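PDB 1V43: sugar-binding transport ATP-binding protein from Pyrococcus horikoshii, which binds ATP and, as the nucleotide-binding subunit of an ABC-type sugar transporter, probably hydrolyses it to power sugar uptake. Local coordinates for residues T52-I57 and T194-T199; E61-G66 and D74-P79; I68-R73 and R83-V88. All blocks are in the same frame, centred on the assembly; numbering follows the deposited sequence.

Overall arrangement
All three contacts lie in the ATP-binding cassette, and contacts 2 and 3 are nested inside the loop that contact 1 closes. Contact 1 sets the P-loop helix against a strand of the central mixed sheet and includes T52, which binds ATP, although no nucleotide is bound to this chain. The centres of contacts 1 and 2 are about 14 Å apart. Contacts 1 and 2 are joined by the salt bridge from R55 NE to E61 OE2, 3.2 Å long, and contact 2 is tied to contact 3 where T76 OG1 lies 2.9 Å from I68 N. At their nearest atoms, the side chains of P63 and I68 stay about 8 and 10 Å from that of T52.

Contact 1: T52-I57 and T194-T199; sequences TTLRMI and TTIYVT
The helix that follows the P-loop (Walker A) packs here on a strand of the central mixed sheet of the P-loop NTPase fold, with L54 and I57 on the helix meeting I196 and V198 on the strand. Helix segment 52-57 and strand segment 194-199 run roughly antiparallel, their directions 150° apart and their axes 9.4 Å apart at closest approach, and the side chains that meet are all apolar. L54 sits across from V198 and spreads over two strand residues. Its CG is anti to the backbone N (chi1 -163°), which sends CD1 past I196: CD1 lies 3.8 Å from I196 CG2 and also brushes the backbone O of I196. The two side chains slide by each other in opposite senses. The same leucine meets V198 at a slant, and a single methyl does that work, since V198 CG2 is 3.9 Å from both L54 CB and L54 CD2. One turn further along the helix, I57 and I196 reach for each other tip to tip. Their end methyls are pressed together, I57 CD1 only 3.3 Å from I196 CD1, closer than usual carbon contact and a sign of tight packing in this buried spot. V198 also reaches toward the nucleotide site, its side chain about 3 Å from that of K50 and about 4 Å from that of T51 between nearest atoms, so the strand backs the ATP-binding end of the helix. Around these four residues, L54 and I57 also touch D166 and L164 of strand 162-166, the parallel neighbour of 194-199. I196 rests on I34 of strand 24-34, T53 on V27, and M56 on L17 of strand 12-21, which places helix 50-58 between the mixed sheet and the antiparallel one.

Contact 2: E61-G66 and D74-P79; sequences EEPTEG and DVTYLP
E62 and P63, just ahead of strand 65-70 of the antiparallel sheet, meet T76 and Y77 in the type I beta turn V75-L78 that follows the short strand 73-74. The glutamate makes the longer reach. From CB its chain starts with CG anti to the carbonyl carbon (chi1 -67°) and then bends sharply at the next bond (chi2 -76°), and this bend brings the carboxyl group up to T76 O and the edge of the Y77 ring. CD arrives 3.5 Å from T76 O and almost as near to the tyrosine ring. OE1 ends 2.6 Å from T76 O; two oxygens so close suggest that the acid group may hold a proton. R83 NH2 makes a long, weak ion pair with the same OE1. The other branch, OE2, comes up at the edge of the Y77 ring, near its plane, 3.2 Å from CD2, with the carboxylate turned 65° from the ring. Next to it P63 packs on threonine: T76 CG2 is 3.9 Å from both CD and CG of the proline ring. That methyl also stands 3.6 Å above the centre of one face of the Y77 ring, so it joins proline and tyrosine. D74 OD1 accepts from T76 N in an Asx turn that leads into the beta turn, which the bond from L78 N to V75 O closes, and D74 OD2 forms a salt bridge with R67. On the other segment, G66 takes backbone angles that call for glycine. P63 leans on M56 of helix 50-58 and on L17. One water bridges the two segments: it donates to P63 O at 2.7 Å and lies 2.7 Å from Y77 OH.

Contact 3: I68-R73 and R83-V88; sequences IYFGDR and RNISMV
F70 points the edge of its ring at R83 and I85, joining the beta hairpin of strands 65-70 and 73-74 to the start of strand 85-89. R83 O lies in the plane of the ring, 3.5 Å from F70 CE1, so the carbonyl faces the slightly positive C-H rim of the phenylalanine. The same CE1 touches I85 CG2 at 3.7 Å, and the two side chains cross at about a right angle. An alanine at F70 would take away the ring edge and is likely to open a gap beside R83 and I85, with the hairpin less firmly packed on the strand. R73, at the other end of the type II' turn F70-R73, bends at chi3 (56°) so that its guanidinium swings toward N84. NH2 comes to 3.8 Å from N84 ND2 with the planes 41° apart; the two nitrogens only lie near each other, and the R73 group finds its polar partner in D82 O, bonded to NH1. R83 runs extended from CG to NE, and I68 CD1 approaches the edge of its guanidinium, 4.3 Å from NH1. That group is held by L78 O, bonded to NE, and more weakly by M56 O and I57 O near the C-terminal end of helix 50-58. On the neighbouring elements, F70 also packs against I57 of that helix, V12 of strand 12-21 and V162 of strand 162-166, while beyond it M87 on strand 85-89 touches L54, and S86 and V88 lie along strand 162-166.

Contact 1: T52-I57 and T194-T199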
ATOM      1  N   THR A  52      -6.068  23.777  -1.992  1.00 28.88           N
ATOM      2  CA  THR A  52      -6.474  25.167  -2.156  1.00 29.91           C
ATOM      3  C   THR A  52      -7.412  25.538  -1.011  1.00 28.88           C
ATOM      4  O   THR A  52      -7.293  26.618  -0.442  1.00 30.04           O
ATOM      5  CB  THR A  52      -7.201  25.414  -3.501  1.00 30.76           C
ATOM      6  OG1 THR A  52      -6.324  25.092  -4.591  1.00 38.48           O
ATOM      7  CG2 THR A  52      -7.620  26.878  -3.602  1.00 29.53           C
ATOM      8  N   THR A  53      -8.338  24.636  -0.683  1.00 27.31           N
ATOM      9  CA  THR A  53      -9.277  24.853   0.417  1.00 29.61           C
ATOM     10  C   THR A  53      -8.516  25.033   1.740  1.00 30.75           C
ATOM     11  O   THR A  53      -8.791  25.968   2.488  1.00 28.44           O
ATOM     12  CB  THR A  53     -10.263  23.667   0.557  1.00 32.29           C
ATOM     13  OG1 THR A  53     -11.007  23.519  -0.659  1.00 30.95           O
ATOM     14  CG2 THR A  53     -11.235  23.893   1.722  1.00 21.94           C
ATOM     15  N   LEU A  54      -7.555  24.156   2.024  1.00 23.09           N
ATOM     16  CA  LEU A  54      -6.791  24.292   3.262  1.00 29.64           C
ATOM     17  C   LEU A  54      -6.113  25.665   3.324  1.00 28.75           C
ATOM     18  O   LEU A  54      -6.146  26.323   4.363  1.00 27.94           O
ATOM     19  CB  LEU A  54      -5.723  23.203   3.387  1.00 21.36           C
ATOM     20  CG  LEU A  54      -5.164  23.022   4.805  1.00 27.64           C
ATOM     21  CD1 LEU A  54      -6.240  22.399   5.674  1.00 21.95           C
ATOM     22  CD2 LEU A  54      -3.933  22.125   4.792  1.00 19.46           C
ATOM     23  N   ARG A  55      -5.520  26.087   2.208  1.00 25.76           N
ATOM     24  CA  ARG A  55      -4.834  27.373   2.123  1.00 28.34           C
ATOM     25  C   ARG A  55      -5.786  28.553   2.336  1.00 25.92           C
ATOM     26  O   ARG A  55      -5.402  29.549   2.936  1.00 28.89           O
ATOM     27  CB  ARG A  55      -4.096  27.492   0.775  1.00 33.86           C
ATOM     28  CG  ARG A  55      -2.880  26.560   0.679  1.00 38.50           C
ATOM     29  CD  ARG A  55      -2.216  26.564  -0.695  1.00 41.57           C
ATOM     30  NE  ARG A  55      -1.824  27.904  -1.137  1.00 47.11           N
ATOM     31  CZ  ARG A  55      -0.759  28.578  -0.703  1.00 40.27           C
ATOM     32  NH1 ARG A  55       0.065  28.058   0.201  1.00 39.74           N
ATOM     33  NH2 ARG A  55      -0.517  29.787  -1.186  1.00 38.99           N
ATOM     34  N   MET A  56      -7.021  28.449   1.853  1.00 27.18           N
ATOM     35  CA  MET A  56      -7.985  29.518   2.078  1.00 26.28           C
ATOM     36  C   MET A  56      -8.353  29.523   3.569  1.00 28.76           C
ATOM     37  O   MET A  56      -8.510  30.582   4.181  1.00 25.23           O
ATOM     38  CB  MET A  56      -9.254  29.318   1.239  1.00 23.55           C
ATOM     39  CG  MET A  56      -9.080  29.581  -0.255  1.00 30.22           C
ATOM     40  SD  MET A  56     -10.652  29.588  -1.166  1.00 35.99           S
ATOM     41  CE  MET A  56     -10.933  27.818  -1.400  1.00 32.63           C
ATOM     42  N   ILE A  57      -8.501  28.338   4.154  1.00 23.93           N
ATOM     43  CA  ILE A  57      -8.821  28.259   5.584  1.00 28.53           C
ATOM     44  C   ILE A  57      -7.691  28.910   6.390  1.00 27.10           C
ATOM     45  O   ILE A  57      -7.945  29.629   7.353  1.00 22.18           O
ATOM     46  CB  ILE A  57      -9.005  26.789   6.055  1.00 27.47           C
ATOM     47  CG1 ILE A  57     -10.259  26.186   5.412  1.00 27.15           C
ATOM     48  CG2 ILE A  57      -9.104  26.737   7.571  1.00 28.24           C
ATOM     49  CD1 ILE A  57     -10.551  24.750   5.832  1.00 25.80           C
ATOM     50  N   THR A 194     -10.282  21.277  16.683  1.00 22.24           N
ATOM     51  CA  THR A 194     -10.839  21.077  15.335  1.00 18.77           C
ATOM     52  C   THR A 194      -9.668  20.952  14.372  1.00 17.18           C
ATOM     53  O   THR A 194      -8.816  21.821  14.320  1.00 19.25           O
ATOM     54  CB  THR A 194     -11.740  22.255  14.929  1.00 19.47           C
ATOM     55  OG1 THR A 194     -12.793  22.391  15.887  1.00 22.38           O
ATOM     56  CG2 THR A 194     -12.341  22.022  13.564  1.00 15.89           C
ATOM     57  N   THR A 195      -9.629  19.866  13.613  1.00 19.92           N
ATOM     58  CA  THR A 195      -8.514  19.600  12.715  1.00 17.69           C
ATOM     59  C   THR A 195      -9.006  19.303  11.313  1.00 21.95           C
ATOM     60  O   THR A 195      -9.904  18.483  11.129  1.00 20.98           O
ATOM     61  CB  THR A 195      -7.682  18.355  13.243  1.00 21.07           C
ATOM     62  OG1 THR A 195      -7.235  18.612  14.575  1.00 22.31           O
ATOM     63  CG2 THR A 195      -6.463  18.071  12.374  1.00 21.17           C
ATOM     64  N   ILE A 196      -8.411  19.984  10.334  1.00 25.37           N
ATOM     65  CA  ILE A 196      -8.734  19.810   8.927  1.00 22.25           C
ATOM     66  C   ILE A 196      -7.444  19.245   8.334  1.00 25.13           C
ATOM     67  O   ILE A 196      -6.388  19.886   8.335  1.00 25.03           O
ATOM     68  CB  ILE A 196      -9.167  21.156   8.298  1.00 25.33           C
ATOM     69  CG1 ILE A 196     -10.356  21.708   9.104  1.00 25.12           C
ATOM     70  CG2 ILE A 196      -9.565  20.953   6.824  1.00 18.62           C
ATOM     71  CD1 ILE A 196     -10.826  23.076   8.720  1.00 30.21           C
ATOM     72  N   TYR A 197      -7.547  18.014   7.857  1.00 19.62           N
ATOM     73  CA  TYR A 197      -6.406  17.251   7.364  1.00 23.53           C
ATOM     74  C   TYR A 197      -6.518  16.887   5.891  1.00 23.93           C
ATOM     75  O   TYR A 197      -7.472  16.231   5.476  1.00 20.63           O
ATOM     76  CB  TYR A 197      -6.321  15.978   8.207  1.00 22.24           C
ATOM     77  CG  TYR A 197      -5.041  15.186   8.148  1.00 23.51           C
ATOM     78  CD1 TYR A 197      -4.111  15.247   9.196  1.00 27.53           C
ATOM     79  CD2 TYR A 197      -4.796  14.299   7.102  1.00 31.98           C
ATOM     80  CE1 TYR A 197      -2.975  14.433   9.204  1.00 22.85           C
ATOM     81  CE2 TYR A 197      -3.665  13.477   7.101  1.00 30.06           C
ATOM     82  CZ  TYR A 197      -2.767  13.553   8.157  1.00 27.24           C
ATOM     83  OH  TYR A 197      -1.682  12.727   8.162  1.00 26.54           O
ATOM     84  N   VAL A 198      -5.524  17.303   5.113  1.00 22.84           N
ATOM     85  CA  VAL A 198      -5.500  17.038   3.683  1.00 24.75           C
ATOM     86  C   VAL A 198      -4.602  15.864   3.284  1.00 27.55           C
ATOM     87  O   VAL A 198      -3.421  15.829   3.641  1.00 23.66           O
ATOM     88  CB  VAL A 198      -5.006  18.273   2.915  1.00 23.80           C
ATOM     89  CG1 VAL A 198      -4.680  17.883   1.470  1.00 22.27           C
ATOM     90  CG2 VAL A 198      -6.056  19.373   2.965  1.00 26.27           C
ATOM     91  N   THR A 199      -5.163  14.910   2.545  1.00 25.51           N
ATOM     92  CA  THR A 199      -4.398  13.765   2.054  1.00 25.08           C
ATOM     93  C   THR A 199      -5.033  13.151   0.814  1.00 30.53           C
ATOM     94  O   THR A 199      -6.242  13.241   0.617  1.00 29.82           O
ATOM     95  CB  THR A 199      -4.245  12.636   3.110  1.00 32.86           C
ATOM     96  OG1 THR A 199      -3.402  11.614   2.570  1.00 25.60           O
ATOM     97  CG2 THR A 199      -5.603  11.998   3.463  1.00 22.51           C
TER

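Contact 2: E61-G66 and D74-P79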
ATOM      1  N   GLU A  61      -4.450  32.141   1.177  1.00 42.91           N
ATOM      2  CA  GLU A  61      -5.129  32.406  -0.078  1.00 44.75           C
ATOM      3  C   GLU A  61      -6.504  32.961   0.254  1.00 42.31           C
ATOM      4  O   GLU A  61      -7.101  32.565   1.260  1.00 35.23           O
ATOM      5  CB  GLU A  61      -5.260  31.101  -0.875  1.00 48.99           C
ATOM      6  CG  GLU A  61      -5.322  31.293  -2.367  1.00 58.77           C
ATOM      7  CD  GLU A  61      -4.461  30.290  -3.107  1.00 64.35           C
ATOM      8  OE1 GLU A  61      -3.913  30.650  -4.171  1.00 71.96           O
ATOM      9  OE2 GLU A  61      -4.332  29.143  -2.634  1.00 63.35           O
ATOM     10  N   GLU A  62      -6.992  33.886  -0.573  1.00 34.26           N
ATOM     11  CA  GLU A  62      -8.312  34.469  -0.371  1.00 33.79           C
ATOM     12  C   GLU A  62      -9.277  33.810  -1.352  1.00 31.98           C
ATOM     13  O   GLU A  62      -8.875  33.382  -2.437  1.00 33.87           O
ATOM     14  CB  GLU A  62      -8.283  35.990  -0.624  1.00 33.71           C
ATOM     15  CG  GLU A  62      -7.464  36.789   0.400  1.00 39.89           C
ATOM     16  CD  GLU A  62      -8.178  36.950   1.734  1.00 34.95           C
ATOM     17  OE1 GLU A  62      -8.897  36.020   2.149  1.00 35.71           O
ATOM     18  OE2 GLU A  62      -8.012  38.004   2.373  1.00 26.10           O
ATOM     19  N   PRO A  63     -10.559  33.705  -0.980  1.00 31.37           N
ATOM     20  CA  PRO A  63     -11.564  33.096  -1.852  1.00 36.51           C
ATOM     21  C   PRO A  63     -11.950  34.116  -2.929  1.00 39.58           C
ATOM     22  O   PRO A  63     -11.719  35.318  -2.770  1.00 33.76           O
ATOM     23  CB  PRO A  63     -12.747  32.844  -0.921  1.00 27.86           C
ATOM     24  CG  PRO A  63     -12.203  33.031   0.444  1.00 39.24           C
ATOM     25  CD  PRO A  63     -11.161  34.076   0.305  1.00 30.66           C
ATOM     26  N   THR A  64     -12.547  33.620  -4.006  1.00 40.08           N
ATOM     27  CA  THR A  64     -13.000  34.454  -5.108  1.00 39.65           C
ATOM     28  C   THR A  64     -14.439  34.811  -4.776  1.00 41.69           C
ATOM     29  O   THR A  64     -14.979  35.822  -5.215  1.00 51.57           O
ATOM     30  CB  THR A  64     -12.937  33.675  -6.433  1.00 41.58           C
ATOM     31  OG1 THR A  64     -11.563  33.436  -6.783  1.00 37.58           O
ATOM     32  CG2 THR A  64     -13.622  34.450  -7.543  1.00 42.99           C
ATOM     33  N   GLU A  65     -15.045  33.966  -3.962  1.00 35.42           N
ATOM     34  CA  GLU A  65     -16.408  34.152  -3.536  1.00 34.75           C
ATOM     35  C   GLU A  65     -16.593  33.309  -2.282  1.00 32.85           C
ATOM     36  O   GLU A  65     -15.867  32.339  -2.064  1.00 31.94           O
ATOM     37  CB  GLU A  65     -17.361  33.679  -4.635  1.00 41.08           C
ATOM     38  CG  GLU A  65     -18.804  34.143  -4.475  1.00 54.22           C
ATOM     39  CD  GLU A  65     -19.681  33.727  -5.646  1.00 64.68           C
ATOM     40  OE1 GLU A  65     -19.206  33.804  -6.807  1.00 66.31           O
ATOM     41  OE2 GLU A  65     -20.847  33.337  -5.407  1.00 58.62           O
ATOM     42  N   GLY A  66     -17.552  33.685  -1.450  1.00 31.28           N
ATOM     43  CA  GLY A  66     -17.806  32.915  -0.251  1.00 28.14           C
ATOM     44  C   GLY A  66     -17.242  33.494   1.030  1.00 33.03           C
ATOM     45  O   GLY A  66     -16.542  34.510   1.039  1.00 32.43           O
ATOM     46  N   ASP A  74     -16.282  36.002  11.235  1.00 29.13           N
ATOM     47  CA  ASP A  74     -16.012  35.881   9.805  1.00 29.63           C
ATOM     48  C   ASP A  74     -14.512  36.163   9.767  1.00 27.54           C
ATOM     49  O   ASP A  74     -14.088  37.258  10.128  1.00 33.82           O
ATOM     50  CB  ASP A  74     -16.776  36.966   9.025  1.00 25.31           C
ATOM     51  CG  ASP A  74     -16.592  36.849   7.514  1.00 26.89           C
ATOM     52  OD1 ASP A  74     -15.538  36.351   7.056  1.00 27.26           O
ATOM     53  OD2 ASP A  74     -17.505  37.279   6.774  1.00 32.60           O
ATOM     54  N   VAL A  75     -13.710  35.187   9.348  1.00 27.36           N
ATOM     55  CA  VAL A  75     -12.260  35.377   9.320  1.00 25.39           C
ATOM     56  C   VAL A  75     -11.731  35.427   7.896  1.00 22.55           C
ATOM     57  O   VAL A  75     -10.526  35.470   7.668  1.00 24.34           O
ATOM     58  CB  VAL A  75     -11.529  34.240  10.106  1.00 29.05           C
ATOM     59  CG1 VAL A  75     -12.041  34.173  11.536  1.00 28.44           C
ATOM     60  CG2 VAL A  75     -11.738  32.900   9.416  1.00 31.32           C
ATOM     61  N   THR A  76     -12.651  35.428   6.943  1.00 23.40           N
ATOM     62  CA  THR A  76     -12.310  35.451   5.525  1.00 24.67           C
ATOM     63  C   THR A  76     -11.186  36.404   5.129  1.00 27.76           C
ATOM     64  O   THR A  76     -10.289  36.048   4.351  1.00 23.79           O
ATOM     65  CB  THR A  76     -13.535  35.836   4.676  1.00 28.01           C
ATOM     66  OG1 THR A  76     -14.667  35.068   5.097  1.00 30.93           O
ATOM     67  CG2 THR A  76     -13.259  35.588   3.200  1.00 28.29           C
ATOM     68  N   TYR A  77     -11.234  37.617   5.660  1.00 26.56           N
ATOM     69  CA  TYR A  77     -10.239  38.615   5.306  1.00 35.97           C
ATOM     70  C   TYR A  77      -9.249  39.003   6.406  1.00 35.25           C
ATOM     71  O   TYR A  77      -8.663  40.089   6.381  1.00 35.44           O
ATOM     72  CB  TYR A  77     -10.968  39.839   4.740  1.00 29.00           C
ATOM     73  CG  TYR A  77     -11.744  39.481   3.495  1.00 27.30           C
ATOM     74  CD1 TYR A  77     -13.114  39.717   3.406  1.00 33.61           C
ATOM     75  CD2 TYR A  77     -11.114  38.844   2.422  1.00 27.76           C
ATOM     76  CE1 TYR A  77     -13.840  39.322   2.277  1.00 27.21           C
ATOM     77  CE2 TYR A  77     -11.826  38.448   1.298  1.00 24.93           C
ATOM     78  CZ  TYR A  77     -13.195  38.692   1.237  1.00 29.72           C
ATOM     79  OH  TYR A  77     -13.915  38.299   0.132  1.00 31.47           O
ATOM     80  N   LEU A  78      -9.051  38.100   7.359  1.00 34.32           N
ATOM     81  CA  LEU A  78      -8.109  38.346   8.446  1.00 31.84           C
ATOM     82  C   LEU A  78      -6.776  37.685   8.105  1.00 26.46           C
ATOM     83  O   LEU A  78      -6.741  36.623   7.494  1.00 33.90           O
ATOM     84  CB  LEU A  78      -8.637  37.765   9.762  1.00 28.85           C
ATOM     85  CG  LEU A  78      -9.902  38.311  10.436  1.00 39.23           C
ATOM     86  CD1 LEU A  78     -10.283  37.370  11.572  1.00 34.41           C
ATOM     87  CD2 LEU A  78      -9.685  39.731  10.965  1.00 36.74           C
ATOM     88  N   PRO A  79      -5.655  38.317   8.483  1.00 29.27           N
ATOM     89  CA  PRO A  79      -4.314  37.768   8.219  1.00 32.90           C
ATOM     90  C   PRO A  79      -4.205  36.379   8.883  1.00 31.96           C
ATOM     91  O   PRO A  79      -4.841  36.130   9.903  1.00 30.79           O
ATOM     92  CB  PRO A  79      -3.390  38.783   8.893  1.00 32.08           C
ATOM     93  CG  PRO A  79      -4.169  40.045   8.849  1.00 32.16           C
ATOM     94  CD  PRO A  79      -5.569  39.609   9.178  1.00 27.71           C
TER
HETATM   95  O   HOH W   1     -12.510  37.869  -2.127  1.00 37.67           O

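Contact 3: I68-R73 and R83-V88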
ATOM      1  N   ILE A  68     -15.720  32.344   5.213  1.00 29.69           N
ATOM      2  CA  ILE A  68     -15.166  31.331   6.114  1.00 28.22           C
ATOM      3  C   ILE A  68     -15.369  31.815   7.549  1.00 28.67           C
ATOM      4  O   ILE A  68     -14.885  32.889   7.919  1.00 27.50           O
ATOM      5  CB  ILE A  68     -13.644  31.133   5.891  1.00 25.52           C
ATOM      6  CG1 ILE A  68     -13.372  30.644   4.468  1.00 23.26           C
ATOM      7  CG2 ILE A  68     -13.098  30.151   6.905  1.00 29.35           C
ATOM      8  CD1 ILE A  68     -11.882  30.677   4.088  1.00 20.19           C
ATOM      9  N   TYR A  69     -16.093  31.044   8.354  1.00 24.77           N
ATOM     10  CA  TYR A  69     -16.316  31.419   9.746  1.00 22.60           C
ATOM     11  C   TYR A  69     -15.579  30.468  10.696  1.00 23.29           C
ATOM     12  O   TYR A  69     -15.393  29.300  10.383  1.00 25.02           O
ATOM     13  CB  TYR A  69     -17.807  31.362  10.119  1.00 24.01           C
ATOM     14  CG  TYR A  69     -18.724  32.408   9.522  1.00 25.35           C
ATOM     15  CD1 TYR A  69     -19.480  32.136   8.378  1.00 28.66           C
ATOM     16  CD2 TYR A  69     -18.881  33.652  10.135  1.00 21.60           C
ATOM     17  CE1 TYR A  69     -20.368  33.066   7.863  1.00 28.17           C
ATOM     18  CE2 TYR A  69     -19.769  34.597   9.628  1.00 33.18           C
ATOM     19  CZ  TYR A  69     -20.509  34.297   8.496  1.00 31.48           C
ATOM     20  OH  TYR A  69     -21.392  35.229   8.001  1.00 40.67           O
ATOM     21  N   PHE A  70     -15.136  31.007  11.830  1.00 24.11           N
ATOM     22  CA  PHE A  70     -14.511  30.248  12.922  1.00 26.57           C
ATOM     23  C   PHE A  70     -15.439  30.702  14.031  1.00 28.56           C
ATOM     24  O   PHE A  70     -15.434  31.876  14.377  1.00 25.85           O
ATOM     25  CB  PHE A  70     -13.092  30.731  13.246  1.00 21.91           C
ATOM     26  CG  PHE A  70     -12.031  30.176  12.338  1.00 22.31           C
ATOM     27  CD1 PHE A  70     -10.682  30.388  12.628  1.00 19.01           C
ATOM     28  CD2 PHE A  70     -12.373  29.455  11.183  1.00 19.22           C
ATOM     29  CE1 PHE A  70      -9.688  29.897  11.787  1.00 17.34           C
ATOM     30  CE2 PHE A  70     -11.386  28.959  10.333  1.00 16.82           C
ATOM     31  CZ  PHE A  70     -10.041  29.178  10.634  1.00 17.15           C
ATOM     32  N   GLY A  71     -16.242  29.798  14.578  1.00 28.21           N
ATOM     33  CA  GLY A  71     -17.190  30.220  15.586  1.00 32.60           C
ATOM     34  C   GLY A  71     -18.110  31.206  14.880  1.00 32.97           C
ATOM     35  O   GLY A  71     -18.523  30.954  13.756  1.00 32.01           O
ATOM     36  N   ASP A  72     -18.408  32.339  15.510  1.00 33.38           N
ATOM     37  CA  ASP A  72     -19.269  33.338  14.887  1.00 38.95           C
ATOM     38  C   ASP A  72     -18.465  34.381  14.132  1.00 40.52           C
ATOM     39  O   ASP A  72     -19.032  35.249  13.476  1.00 46.25           O
ATOM     40  CB  ASP A  72     -20.114  34.054  15.937  1.00 45.29           C
ATOM     41  CG  ASP A  72     -21.111  33.140  16.598  1.00 52.29           C
ATOM     42  OD1 ASP A  72     -21.919  32.534  15.865  1.00 44.01           O
ATOM     43  OD2 ASP A  72     -21.091  33.030  17.845  1.00 63.28           O
ATOM     44  N   ARG A  73     -17.144  34.298  14.219  1.00 36.69           N
ATOM     45  CA  ARG A  73     -16.300  35.279  13.553  1.00 33.73           C
ATOM     46  C   ARG A  73     -16.016  35.005  12.075  1.00 32.22           C
ATOM     47  O   ARG A  73     -15.587  33.917  11.697  1.00 29.98           O
ATOM     48  CB  ARG A  73     -14.990  35.421  14.333  1.00 37.80           C
ATOM     49  CG  ARG A  73     -14.039  36.459  13.781  1.00 45.21           C
ATOM     50  CD  ARG A  73     -12.854  36.688  14.722  1.00 54.73           C
ATOM     51  NE  ARG A  73     -12.124  35.453  15.009  1.00 62.55           N
ATOM     52  CZ  ARG A  73     -10.819  35.397  15.263  1.00 63.95           C
ATOM     53  NH1 ARG A  73     -10.093  36.509  15.263  1.00 61.40           N
ATOM     54  NH2 ARG A  73     -10.236  34.230  15.508  1.00 66.29           N
ATOM     55  N   ARG A  83      -6.072  34.525  12.928  1.00 31.04           N
ATOM     56  CA  ARG A  83      -7.050  33.440  12.886  1.00 28.22           C
ATOM     57  C   ARG A  83      -6.798  32.348  13.943  1.00 25.25           C
ATOM     58  O   ARG A  83      -7.641  31.474  14.137  1.00 25.42           O
ATOM     59  CB  ARG A  83      -7.061  32.792  11.494  1.00 31.83           C
ATOM     60  CG  ARG A  83      -7.422  33.744  10.353  1.00 27.33           C
ATOM     61  CD  ARG A  83      -7.565  33.010   9.042  1.00 23.96           C
ATOM     62  NE  ARG A  83      -7.722  33.929   7.923  1.00 25.16           N
ATOM     63  CZ  ARG A  83      -8.304  33.628   6.763  1.00 27.56           C
ATOM     64  NH1 ARG A  83      -8.809  32.419   6.546  1.00 22.29           N
ATOM     65  NH2 ARG A  83      -8.361  34.541   5.807  1.00 29.07           N
ATOM     66  N   ASN A  84      -5.653  32.394  14.622  1.00 23.63           N
ATOM     67  CA  ASN A  84      -5.342  31.389  15.642  1.00 30.33           C
ATOM     68  C   ASN A  84      -5.289  29.980  15.069  1.00 29.16           C
ATOM     69  O   ASN A  84      -6.004  29.092  15.522  1.00 25.36           O
ATOM     70  CB  ASN A  84      -6.383  31.412  16.761  1.00 32.88           C
ATOM     71  CG  ASN A  84      -6.312  32.670  17.587  1.00 53.37           C
ATOM     72  OD1 ASN A  84      -5.218  33.135  17.924  1.00 58.92           O
ATOM     73  ND2 ASN A  84      -7.474  33.231  17.929  1.00 52.69           N
ATOM     74  N   ILE A  85      -4.434  29.786  14.077  1.00 28.40           N
ATOM     75  CA  ILE A  85      -4.285  28.496  13.422  1.00 31.26           C
ATOM     76  C   ILE A  85      -2.824  28.095  13.449  1.00 27.49           C
ATOM     77  O   ILE A  85      -1.954  28.926  13.675  1.00 31.34           O
ATOM     78  CB  ILE A  85      -4.689  28.576  11.933  1.00 28.56           C
ATOM     79  CG1 ILE A  85      -3.880  29.703  11.271  1.00 39.27           C
ATOM     80  CG2 ILE A  85      -6.184  28.835  11.796  1.00 25.98           C
ATOM     81  CD1 ILE A  85      -3.660  29.556   9.789  1.00 37.22           C
ATOM     82  N   SER A  86      -2.572  26.817  13.197  1.00 21.95           N
ATOM     83  CA  SER A  86      -1.226  26.295  13.107  1.00 29.51           C
ATOM     84  C   SER A  86      -1.282  25.288  11.960  1.00 30.44           C
ATOM     85  O   SER A  86      -2.228  24.501  11.817  1.00 27.47           O
ATOM     86  CB  SER A  86      -0.767  25.647  14.431  1.00 25.40           C
ATOM     87  OG  SER A  86      -1.632  24.606  14.824  1.00 46.00           O
ATOM     88  N   MET A  87      -0.271  25.347  11.115  1.00 30.84           N
ATOM     89  CA  MET A  87      -0.217  24.487   9.956  1.00 34.21           C
ATOM     90  C   MET A  87       0.933  23.505  10.057  1.00 33.66           C
ATOM     91  O   MET A  87       2.026  23.863  10.478  1.00 32.23           O
ATOM     92  CB  MET A  87      -0.064  25.360   8.717  1.00 32.89           C
ATOM     93  CG  MET A  87       0.215  24.613   7.429  1.00 50.51           C
ATOM     94  SD  MET A  87      -1.228  24.509   6.359  1.00 55.12           S
ATOM     95  CE  MET A  87      -1.847  22.970   6.868  1.00 58.76           C
ATOM     96  N   VAL A  88       0.669  22.256   9.705  1.00 30.55           N
ATOM     97  CA  VAL A  88       1.716  21.247   9.707  1.00 35.49           C
ATOM     98  C   VAL A  88       1.822  20.810   8.258  1.00 34.10           C
ATOM     99  O   VAL A  88       0.810  20.596   7.612  1.00 33.57           O
ATOM    100  CB  VAL A  88       1.341  20.007  10.567  1.00 31.77           C
ATOM    101  CG1 VAL A  88       2.468  18.996  10.533  1.00 25.33           C
ATOM    102  CG2 VAL A  88       1.045  20.424  11.990  1.00 32.48           C
TER